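Local coordinates for protein trichothecene 3-O-acetyltransferase (Gibberella zeae, PDB 2RKV) that probably transfers the acetyl group of acetyl-CoA to the 3-hydroxyl of trichothecene mycotoxins such as T-2 toxin, as a BAHD-superfamily acyltransferase, at residues Ala292-Pro297 and Val301-Pro306; Asp8-Leu13 and Gln345-Leu350; Leu26-Asp31 and Gly100-Gly105; Ser94-Glu99 and Gly147-Val152. All coordinates share one frame; numbering follows the deposited sequence. Where two conformers were deposited one is given.

Contact 1 of 4, residues Ala292-Pro297 and Val301-Pro306; sequences AVDARP and VSNNYP. With COA (coenzyme A), chain B.
The chain that presents Asp-294 and Arg-296 to the loop 301-306 first runs as a strand along coenzyme A. Ala-292 lies against the pantetheine arm, its CB 3.7 Å from coenzyme A N4P, and both branches of Val-293 rest near the ligand methyl CEP. At Asp-294 the backbone N donates to the coenzyme carbonyl O9P (2.7 Å), while the side chain turns toward the loop. Its CG stands anti to the backbone N (chi1 175°), placing OD1 where it caps Arg-296 N at 2.9 Å and also accepts from Arg-296 NH1 in a salt bridge; the two donors approach opposite faces of the carboxylate. A water that donates to both OD2 and Asn-303 OD1 bridges the remaining oxygen to the loop. Arg-296 carries most of the contact. Its O accepts a nearly straight bond from Val-301 N (2.9 Å, 170°). The extended side chain passes CD beside Ser-302 O (3.4 Å), and NE and NH2 then grip Tyr-305 O side-on, each at 3.0 Å, from one face of the carbonyl. Carboxylate and carbonyl, both near its plane, thereby fix the rotation of the buried guanidinium. NH1 also forms a salt bridge with Asp-160. His-156 and Asp-160 are the ends of the HXXXD signature of BAHD acyltransferases, and an arginine paired with that aspartate is a familiar structural feature of the family.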
# COMPACT_ATOMS: atom_id res chain seq x y z
N ALA A 292 -5.85 3.16 -6.19
CA ALA A 292 -5.98 3.60 -4.79
C ALA A 292 -5.73 5.11 -4.70
O ALA A 292 -4.77 5.63 -5.29
CB ALA A 292 -5.01 2.85 -3.88
N VAL A 293 -6.58 5.79 -3.95
CA VAL A 293 -6.49 7.24 -3.80
C VAL A 293 -6.69 7.60 -2.32
O VAL A 293 -7.70 7.24 -1.72
CB VAL A 293 -7.53 7.99 -4.68
CG1 VAL A 293 -7.40 9.52 -4.51
CG2 VAL A 293 -7.36 7.60 -6.15
N ASP A 294 -5.71 8.31 -1.76
CA ASP A 294 -5.79 8.87 -0.41
C ASP A 294 -6.93 9.88 -0.41
O ASP A 294 -6.93 10.83 -1.21
CB ASP A 294 -4.46 9.54 -0.05
CG ASP A 294 -4.48 10.26 1.31
OD1 ASP A 294 -5.42 10.05 2.12
OD2 ASP A 294 -3.53 11.04 1.55
N ALA A 295 -7.89 9.67 0.49
CA ALA A 295 -9.07 10.52 0.58
C ALA A 295 -8.92 11.65 1.59
O ALA A 295 -9.83 12.47 1.75
CB ALA A 295 -10.31 9.68 0.89
N ARG A 296 -7.77 11.71 2.27
CA ARG A 296 -7.55 12.77 3.27
C ARG A 296 -7.74 14.18 2.69
O ARG A 296 -8.48 14.98 3.26
CB ARG A 296 -6.19 12.63 3.96
CG ARG A 296 -6.11 11.49 4.98
CD ARG A 296 -4.65 11.21 5.32
NE ARG A 296 -4.47 10.04 6.18
CZ ARG A 296 -4.66 8.78 5.80
NH1 ARG A 296 -5.03 8.49 4.55
NH2 ARG A 296 -4.45 7.80 6.68
N PRO A 297 -7.07 14.50 1.56
CA PRO A 297 -7.22 15.85 1.00
C PRO A 297 -8.68 16.23 0.68
O PRO A 297 -9.13 17.31 1.08
CB PRO A 297 -6.35 15.82 -0.26
CG PRO A 297 -5.34 14.74 0.02
CD PRO A 297 -6.13 13.69 0.76
N VAL A 301 -8.70 16.37 5.77
CA VAL A 301 -8.04 15.73 6.90
C VAL A 301 -6.51 15.84 6.77
O VAL A 301 -5.97 15.76 5.66
CB VAL A 301 -8.50 14.25 7.04
CG1 VAL A 301 -7.69 13.49 8.10
CG2 VAL A 301 -9.99 14.17 7.37
N SER A 302 -5.84 16.02 7.90
CA SER A 302 -4.38 16.13 7.95
C SER A 302 -3.68 14.93 7.33
O SER A 302 -4.11 13.79 7.52
CB SER A 302 -3.94 16.27 9.41
OG SER A 302 -2.55 16.13 9.54
N ASN A 303 -2.59 15.18 6.61
CA ASN A 303 -1.71 14.12 6.11
C ASN A 303 -1.17 13.26 7.25
O ASN A 303 -0.73 12.12 7.04
CB ASN A 303 -0.55 14.74 5.32
CG ASN A 303 0.30 13.69 4.64
OD1 ASN A 303 -0.18 12.93 3.79
ND2 ASN A 303 1.58 13.65 4.99
N ASN A 304 -1.20 13.81 8.47
CA ASN A 304 -0.71 13.09 9.64
C ASN A 304 -1.75 12.19 10.31
O ASN A 304 -1.45 11.53 11.31
CB ASN A 304 -0.09 14.05 10.66
CG ASN A 304 1.20 14.67 10.15
OD1 ASN A 304 1.96 14.03 9.41
ND2 ASN A 304 1.46 15.92 10.53
N TYR A 305 -2.97 12.16 9.77
CA TYR A 305 -4.00 11.26 10.30
C TYR A 305 -3.58 9.81 10.05
O TYR A 305 -3.35 9.43 8.90
CB TYR A 305 -5.36 11.54 9.67
CG TYR A 305 -6.44 10.59 10.12
CD1 TYR A 305 -6.85 10.57 11.45
CD2 TYR A 305 -7.06 9.72 9.21
CE1 TYR A 305 -7.83 9.71 11.88
CE2 TYR A 305 -8.06 8.85 9.64
CZ TYR A 305 -8.45 8.86 10.97
OH TYR A 305 -9.43 8.01 11.42
N PRO A 306 -3.43 9.01 11.12
CA PRO A 306 -2.83 7.69 10.99
C PRO A 306 -3.78 6.55 10.60
O PRO A 306 -3.35 5.39 10.56
CB PRO A 306 -2.29 7.43 12.40
CG PRO A 306 -3.35 8.07 13.28
CD PRO A 306 -3.75 9.34 12.53
N1A COA B . -0.26 22.57 -13.87
C2A COA B . 0.48 21.45 -14.18
N3A COA B . 0.58 20.41 -13.27
C4A COA B . -0.06 20.51 -12.08
C5A COA B . -0.82 21.63 -11.75
C6A COA B . -0.92 22.69 -12.66
N6A COA B . -1.41 23.86 -12.26
N7A COA B . -1.34 21.45 -10.51
C8A COA B . -0.93 20.24 -10.05
N9A COA B . -0.14 19.65 -11.01
C1B COA B . 0.55 18.36 -10.91
C2B COA B . 1.72 18.49 -9.96
O2B COA B . 2.82 19.09 -10.58
C3B COA B . 1.96 17.04 -9.61
O3B COA B . 2.55 16.40 -10.70
P3B COA B . 4.05 15.87 -10.63
O7A COA B . 4.15 14.92 -9.45
O8A COA B . 4.91 17.09 -10.45
O9A COA B . 4.35 15.19 -11.93
C4B COA B . 0.57 16.47 -9.60
O4B COA B . -0.26 17.35 -10.35
C5B COA B . 0.06 16.32 -8.18
O5B COA B . -1.09 15.57 -8.39
P1A COA B . -1.76 14.75 -7.21
O1A COA B . -1.77 15.57 -5.92
O2A COA B . -3.13 14.29 -7.65
O3A COA B . -0.75 13.56 -6.87
P2A COA B . -0.18 12.45 -7.86
O4A COA B . 1.32 12.39 -7.67
O5A COA B . -0.64 12.61 -9.28
O6A COA B . -0.82 11.11 -7.28
CBP COA B . -2.57 9.77 -6.40
CCP COA B . -2.20 10.82 -7.44
CDP COA B . -1.73 8.51 -6.63
CEP COA B . -4.04 9.38 -6.58
CAP COA B . -2.31 10.38 -5.02
OAP COA B . -3.10 11.54 -4.82
C9P COA B . -2.62 9.43 -3.91
O9P COA B . -3.91 9.39 -3.39
N8P COA B . -1.60 8.68 -3.50
C7P COA B . -1.74 7.67 -2.48
C6P COA B . -2.40 6.42 -3.04
C5P COA B . -2.46 5.44 -1.91
O5P COA B . -2.89 5.80 -0.80
N4P COA B . -2.02 4.21 -2.18
O HOH W 1 -2.83 13.23 2.86

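Contact 2 of 4, residues Asp8-Leu13 and Gln345-Leu350; sequences DTLGQL and QRTRGL
Leu-10 fits its two methyls against different residues of helix 340-356, and these apolar touches make up the direct contact. CD2 meets the end of Leu-350, lying 3.6 Å from Leu-350 CD2 and 3.8 Å from Leu-350 CG, with the two leucines slanted across each other. CD1 instead reaches Thr-347, where it sits 3.8 Å from Thr-347 CG2 and the side chains cross at about a right angle. The leucine fork therefore spans positions three residues apart, nearly one helical turn. Leu-350 extends to meet it because its CG is anti to the backbone N (chi1 177°).

Polar interactions orient the partners rather than join them. The hydroxyl of Thr-347 bonds to Met-343 O, one turn back in the helix, and to Asn-311 ND2, which leaves the methyl as the branch offered to Leu-10. On the other side, a short 3-10 turn at 10-12 sets the leucine, with Gln-12 N bonded to Thr-9 O at 3.0 Å. Asp-8, just before that turn, accepts from Leu-308 N and is hydrogen-bonded to Tyr-305 OH, tying it to the loop between helix 296-299 and strand 310-318.

All three touching residues are buried. Leu-350 also touches Asn-311, a residue of the T-2 toxin pocket, and its side chain is about 8 Å from the bound toxin, consistent with a second-shell apolar seam near the acceptor site.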
# COMPACT_ATOMS: atom_id res chain seq x y z
N ASP A 8 -12.01 3.45 11.64
CA ASP A 8 -12.66 4.17 10.56
C ASP A 8 -13.75 3.28 9.98
O ASP A 8 -13.57 2.06 9.88
CB ASP A 8 -11.65 4.47 9.44
CG ASP A 8 -10.60 5.47 9.86
OD1 ASP A 8 -10.91 6.68 9.86
OD2 ASP A 8 -9.47 5.04 10.16
N THR A 9 -14.87 3.88 9.60
CA THR A 9 -15.93 3.10 8.96
C THR A 9 -15.41 2.38 7.71
O THR A 9 -15.73 1.21 7.48
CB THR A 9 -17.18 3.96 8.68
OG1 THR A 9 -17.65 4.48 9.93
CG2 THR A 9 -18.29 3.13 8.03
N LEU A 10 -14.56 3.06 6.94
CA LEU A 10 -13.93 2.47 5.76
C LEU A 10 -13.03 1.30 6.14
O LEU A 10 -12.85 0.37 5.33
CB LEU A 10 -13.14 3.53 4.99
CG LEU A 10 -13.94 4.68 4.38
CD1 LEU A 10 -12.99 5.75 3.85
CD2 LEU A 10 -14.85 4.16 3.27
N GLY A 11 -12.49 1.33 7.35
CA GLY A 11 -11.63 0.25 7.85
C GLY A 11 -12.41 -0.97 8.33
O GLY A 11 -11.81 -1.98 8.74
N GLN A 12 -13.74 -0.88 8.31
CA GLN A 12 -14.56 -2.03 8.64
C GLN A 12 -14.76 -2.92 7.40
O GLN A 12 -15.42 -3.94 7.48
CB GLN A 12 -15.91 -1.61 9.25
CG GLN A 12 -15.84 -0.56 10.38
CD GLN A 12 -15.45 -1.13 11.76
OE1 GLN A 12 -15.37 -2.35 11.95
NE2 GLN A 12 -15.21 -0.24 12.71
N LEU A 13 -14.19 -2.52 6.25
CA LEU A 13 -14.17 -3.36 5.03
C LEU A 13 -13.55 -4.73 5.36
O LEU A 13 -12.44 -4.78 5.90
CB LEU A 13 -13.39 -2.70 3.89
CG LEU A 13 -14.06 -1.55 3.12
CD1 LEU A 13 -13.03 -0.72 2.36
CD2 LEU A 13 -15.12 -2.10 2.18
N GLN A 345 -17.64 13.06 -2.33
CA GLN A 345 -18.99 12.50 -2.43
C GLN A 345 -18.97 10.97 -2.47
O GLN A 345 -19.73 10.31 -1.76
CB GLN A 345 -19.75 13.09 -3.65
CG GLN A 345 -21.15 12.51 -3.91
CD GLN A 345 -22.18 12.83 -2.83
OE1 GLN A 345 -23.16 12.10 -2.66
NE2 GLN A 345 -21.98 13.93 -2.11
N ARG A 346 -18.06 10.42 -3.27
CA ARG A 346 -17.97 8.98 -3.43
C ARG A 346 -17.58 8.31 -2.12
O ARG A 346 -18.19 7.33 -1.71
CB ARG A 346 -16.99 8.62 -4.55
CG ARG A 346 -17.51 9.00 -5.95
CD ARG A 346 -16.55 8.63 -7.07
NE ARG A 346 -16.27 7.20 -7.05
CZ ARG A 346 -15.09 6.67 -6.75
NH1 ARG A 346 -14.05 7.45 -6.47
NH2 ARG A 346 -14.95 5.35 -6.73
N THR A 347 -16.58 8.89 -1.46
CA THR A 347 -16.06 8.34 -0.21
C THR A 347 -17.12 8.42 0.89
O THR A 347 -17.28 7.49 1.68
CB THR A 347 -14.74 9.05 0.19
OG1 THR A 347 -13.79 8.87 -0.86
CG2 THR A 347 -14.17 8.47 1.48
N ARG A 348 -17.86 9.53 0.93
CA ARG A 348 -18.96 9.67 1.88
C ARG A 348 -20.05 8.62 1.61
O ARG A 348 -20.64 8.08 2.55
CB ARG A 348 -19.56 11.08 1.85
CG ARG A 348 -18.64 12.13 2.44
CD ARG A 348 -19.28 13.51 2.34
NE ARG A 348 -20.43 13.63 3.23
CZ ARG A 348 -21.40 14.53 3.11
NH1 ARG A 348 -21.39 15.41 2.12
NH2 ARG A 348 -22.40 14.55 3.99
N GLY A 349 -20.30 8.34 0.33
CA GLY A 349 -21.26 7.32 -0.06
C GLY A 349 -20.87 5.92 0.40
O GLY A 349 -21.68 5.21 1.01
N LEU A 350 -19.62 5.54 0.12
CA LEU A 350 -19.10 4.25 0.56
C LEU A 350 -19.17 4.11 2.09
O LEU A 350 -19.67 3.11 2.61
CB LEU A 350 -17.67 4.03 0.06
CG LEU A 350 -17.00 2.74 0.53
CD1 LEU A 350 -17.79 1.48 0.10
CD2 LEU A 350 -15.58 2.66 0.03

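Contact 3 of 4, residues Leu26-Asp31 and Gly100-Gly105; sequences LYPVSD and GMRKAG
Strand residues Leu-26 and Pro-28 stand across from Met-101 and Arg-102 of helix 98-104 with CA atoms 9.5 Å apart for the first pair and 10.5 Å for the second, a spacing that only side chains bridge. Leu-26 points at the helix, and in the conformer given for Met-101, one of two deposited, its CD2 comes to 4.3 Å from Met-101 CG, part-way along the methionine chain. Ile-149 of the adjacent strand touches both residues, while Tyr-106 and Phe-111 add aromatic cover to Leu-26 and Met-101 respectively. This is helix-on-sheet packing, with one short helix laid over the mixed sheet that contains strands 20-28 and 147-155, within the N-terminal family region.

Toward the rim a charged side chain meets an apolar one. Arg-102 stretches out from CG to NE (chi2 162°, chi3 173°), bringing NH2 to 3.6 Å from Pro-28 CB in an oblique approach to the guanidinium. Charge helps hold that group there: NE forms a salt bridge with Glu-398 and NH1 another with Glu-99, so that the proline packs beside an arginine whose NE and NH1 are held by acids. Gly-105 follows the helix, its positive phi (72°) and bonds back into the last turn making a Schellman motif.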
# COMPACT_ATOMS: atom_id res chain seq x y z
N LEU A 26 16.06 -0.80 4.08
CA LEU A 26 17.41 -1.36 4.14
C LEU A 26 18.42 -0.27 4.45
O LEU A 26 18.43 0.78 3.80
CB LEU A 26 17.77 -2.04 2.81
CG LEU A 26 19.22 -2.52 2.64
CD1 LEU A 26 19.48 -3.75 3.52
CD2 LEU A 26 19.51 -2.83 1.17
N TYR A 27 19.29 -0.53 5.43
CA TYR A 27 20.38 0.37 5.78
C TYR A 27 21.67 -0.41 5.77
O TYR A 27 21.70 -1.56 6.25
CB TYR A 27 20.21 0.90 7.20
CG TYR A 27 18.97 1.70 7.45
CD1 TYR A 27 18.99 3.09 7.39
CD2 TYR A 27 17.77 1.08 7.79
CE1 TYR A 27 17.85 3.84 7.63
CE2 TYR A 27 16.62 1.82 8.04
CZ TYR A 27 16.67 3.20 7.96
OH TYR A 27 15.55 3.95 8.21
N PRO A 28 22.76 0.20 5.27
CA PRO A 28 24.06 -0.45 5.47
C PRO A 28 24.48 -0.34 6.93
O PRO A 28 24.14 0.64 7.61
CB PRO A 28 25.00 0.37 4.58
CG PRO A 28 24.39 1.71 4.55
CD PRO A 28 22.90 1.48 4.55
N VAL A 29 25.22 -1.34 7.40
CA VAL A 29 25.79 -1.33 8.74
C VAL A 29 27.26 -1.68 8.58
O VAL A 29 27.59 -2.80 8.16
CB VAL A 29 25.09 -2.35 9.68
CG1 VAL A 29 25.82 -2.45 11.02
CG2 VAL A 29 23.61 -1.96 9.89
N SER A 30 28.12 -0.72 8.89
CA SER A 30 29.56 -0.86 8.64
C SER A 30 30.21 -1.96 9.48
O SER A 30 31.07 -2.70 8.99
CB SER A 30 30.27 0.46 8.87
OG SER A 30 31.66 0.34 8.60
N ASP A 31 29.79 -2.06 10.74
CA ASP A 31 30.43 -2.96 11.70
C ASP A 31 29.38 -3.60 12.60
O ASP A 31 28.49 -2.91 13.13
CB ASP A 31 31.41 -2.14 12.56
CG ASP A 31 32.43 -3.00 13.30
OD1 ASP A 31 32.05 -3.93 14.05
OD2 ASP A 31 33.63 -2.71 13.12
N GLY A 100 24.80 -8.81 -2.03
CA GLY A 100 23.83 -9.53 -2.87
C GLY A 100 22.70 -8.62 -3.32
O GLY A 100 22.31 -8.62 -4.50
N MET A 101 22.20 -7.83 -2.37
CA MET A 101 21.16 -6.82 -2.63
C MET A 101 21.62 -5.81 -3.67
O MET A 101 20.92 -5.52 -4.64
CB MET A 101 20.84 -6.06 -1.33
CG MET A 101 19.92 -6.79 -0.38
SD MET A 101 18.19 -6.70 -0.87
CE MET A 101 17.42 -7.47 0.55
N ARG A 102 22.80 -5.25 -3.44
CA ARG A 102 23.34 -4.23 -4.32
C ARG A 102 23.55 -4.75 -5.74
O ARG A 102 23.16 -4.10 -6.71
CB ARG A 102 24.63 -3.64 -3.75
CG ARG A 102 24.37 -2.77 -2.54
CD ARG A 102 25.63 -2.54 -1.72
NE ARG A 102 25.40 -1.58 -0.65
CZ ARG A 102 26.31 -1.21 0.25
NH1 ARG A 102 27.52 -1.75 0.24
NH2 ARG A 102 25.98 -0.32 1.18
N LYS A 103 24.15 -5.94 -5.86
CA LYS A 103 24.42 -6.54 -7.17
C LYS A 103 23.14 -6.80 -7.98
O LYS A 103 23.11 -6.58 -9.20
CB LYS A 103 25.22 -7.84 -7.01
CG LYS A 103 25.59 -8.52 -8.32
N ALA A 104 22.08 -7.24 -7.29
CA ALA A 104 20.81 -7.58 -7.94
C ALA A 104 19.83 -6.40 -8.04
O ALA A 104 18.75 -6.55 -8.61
CB ALA A 104 20.15 -8.74 -7.22
N GLY A 105 20.22 -5.25 -7.49
CA GLY A 105 19.37 -4.05 -7.53
C GLY A 105 18.15 -4.11 -6.62
O GLY A 105 17.10 -3.56 -6.94

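Contact 4 of 4, residues Ser94-Glu99 and Gly147-Val152; sequences SAPTIE and GLILTV
Pro-96 and Ile-149 meet at about a right angle, ring carbon to chain end: Pro-96 CG lies 4.2 Å from Ile-149 CD1. Ile-149 delivers that methyl through an extended tail (chi2 168°), so CD1 rather than the CG2 branch does the touching. A second, looser approach sets Ile-98 CB 4.4 Å from Gly-147 N. Here the backbones come closest, with the CA atoms of Ile-98 and Gly-147 5.6 Å apart, and the glycine lets the isoleucine lie directly beside the beginning of the strand.

Around this first shell, Leu-26 of strand 20-28 touches Ile-98, while Ser-24 of the same strand and Ile-144 of strand 137-144 pack on Ile-149, flanking it from the neighbouring strands. Backbone bonding of Ile-98 with Lys-145 ties the start of helix 98-104 to the turn between strands 137-144 and 147-155. Farther out, Thr-97 is the N-cap: its OG1 accepts from Gly-100 N, fixing the first turn from which Ile-98 projects. Tyr-35 OH bonds to Gly-147 O and anchors the strand from helix 35-52.

Since one touch is apolar and the other sets a side chain against glycine backbone, without a direct polar bond, the fit between segments depends on shape and burial, while direction comes from the cap and backbone bonds around them.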
# COMPACT_ATOMS: atom_id res chain seq x y z
N SER A 94 20.74 -18.74 3.48
CA SER A 94 19.54 -18.49 2.68
C SER A 94 19.08 -17.03 2.72
O SER A 94 18.19 -16.63 1.96
CB SER A 94 18.40 -19.41 3.13
OG SER A 94 17.87 -19.01 4.38
N ALA A 95 19.70 -16.23 3.59
CA ALA A 95 19.32 -14.82 3.78
C ALA A 95 20.02 -13.91 2.77
O ALA A 95 21.09 -14.26 2.24
CB ALA A 95 19.63 -14.37 5.21
N PRO A 96 19.44 -12.73 2.48
CA PRO A 96 20.18 -11.78 1.66
C PRO A 96 21.37 -11.16 2.38
O PRO A 96 21.46 -11.22 3.61
CB PRO A 96 19.14 -10.70 1.33
CG PRO A 96 18.19 -10.74 2.46
CD PRO A 96 18.11 -12.21 2.86
N THR A 97 22.26 -10.56 1.61
CA THR A 97 23.42 -9.83 2.12
C THR A 97 23.39 -8.45 1.49
O THR A 97 22.76 -8.27 0.44
CB THR A 97 24.74 -10.51 1.71
OG1 THR A 97 24.83 -10.53 0.27
CG2 THR A 97 24.82 -11.94 2.25
N ILE A 98 24.09 -7.48 2.08
CA ILE A 98 24.13 -6.13 1.51
C ILE A 98 24.70 -6.15 0.09
O ILE A 98 24.18 -5.48 -0.81
CB ILE A 98 24.88 -5.10 2.42
CG1 ILE A 98 24.56 -3.66 2.00
CG2 ILE A 98 26.39 -5.30 2.42
CD1 ILE A 98 23.16 -3.23 2.26
N GLU A 99 25.75 -6.94 -0.12
CA GLU A 99 26.36 -7.02 -1.45
C GLU A 99 25.49 -7.76 -2.47
O GLU A 99 25.42 -7.35 -3.64
CB GLU A 99 27.79 -7.58 -1.38
CG GLU A 99 28.78 -6.63 -0.70
CD GLU A 99 28.79 -5.22 -1.29
OE1 GLU A 99 28.71 -5.06 -2.53
OE2 GLU A 99 28.89 -4.25 -0.51
N GLY A 147 24.49 -5.15 6.82
CA GLY A 147 23.27 -4.35 6.76
C GLY A 147 22.21 -4.61 7.81
O GLY A 147 22.38 -5.43 8.72
N LEU A 148 21.11 -3.87 7.67
CA LEU A 148 19.96 -4.02 8.54
C LEU A 148 18.72 -3.86 7.67
O LEU A 148 18.65 -2.94 6.85
CB LEU A 148 19.97 -2.92 9.61
CG LEU A 148 18.73 -2.78 10.50
CD1 LEU A 148 18.73 -3.86 11.56
CD2 LEU A 148 18.69 -1.38 11.13
N ILE A 149 17.76 -4.77 7.83
CA ILE A 149 16.45 -4.59 7.19
C ILE A 149 15.42 -4.37 8.28
O ILE A 149 15.21 -5.24 9.13
CB ILE A 149 16.03 -5.80 6.31
CG1 ILE A 149 17.03 -6.00 5.17
CG2 ILE A 149 14.60 -5.61 5.77
CD1 ILE A 149 16.86 -7.32 4.44
N LEU A 150 14.79 -3.19 8.26
CA LEU A 150 13.71 -2.89 9.18
C LEU A 150 12.40 -3.11 8.44
O LEU A 150 12.18 -2.50 7.40
CB LEU A 150 13.79 -1.43 9.65
CG LEU A 150 12.55 -0.87 10.35
CD1 LEU A 150 12.20 -1.67 11.62
CD2 LEU A 150 12.71 0.60 10.68
N THR A 151 11.54 -3.96 8.99
CA THR A 151 10.25 -4.21 8.36
C THR A 151 9.12 -3.78 9.29
O THR A 151 9.14 -4.09 10.48
CB THR A 151 10.08 -5.69 7.96
OG1 THR A 151 11.13 -6.06 7.07
CG2 THR A 151 8.70 -5.93 7.29
N VAL A 152 8.15 -3.05 8.74
CA VAL A 152 7.00 -2.62 9.52
C VAL A 152 5.73 -3.18 8.90
O VAL A 152 5.50 -3.00 7.70
CB VAL A 152 6.89 -1.08 9.57
CG1 VAL A 152 5.75 -0.66 10.48
CG2 VAL A 152 8.22 -0.44 10.02

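In the fold
Taken together, the contacts illustrate how chemistry follows position. Contacts 1 and 2 adjoin near the ligands, their centres 13 Å apart, linked by the Tyr-305 to Asp-8 bond; yet contact 1 is a partly buried polar network with a salt bridge, whereas contact 2 is fully buried and apolar. Contacts 3 and 4 form a separate cluster, centres 7 Å apart, sharing helix 98-104 and neighbouring strands of one sheet. Contact 4 is the buried end of that pairing, while contact 3 grades outward to a charged arginine. Contacts 2 and 3 lie on opposite sides of the chain's centre, about 41 Å between centres.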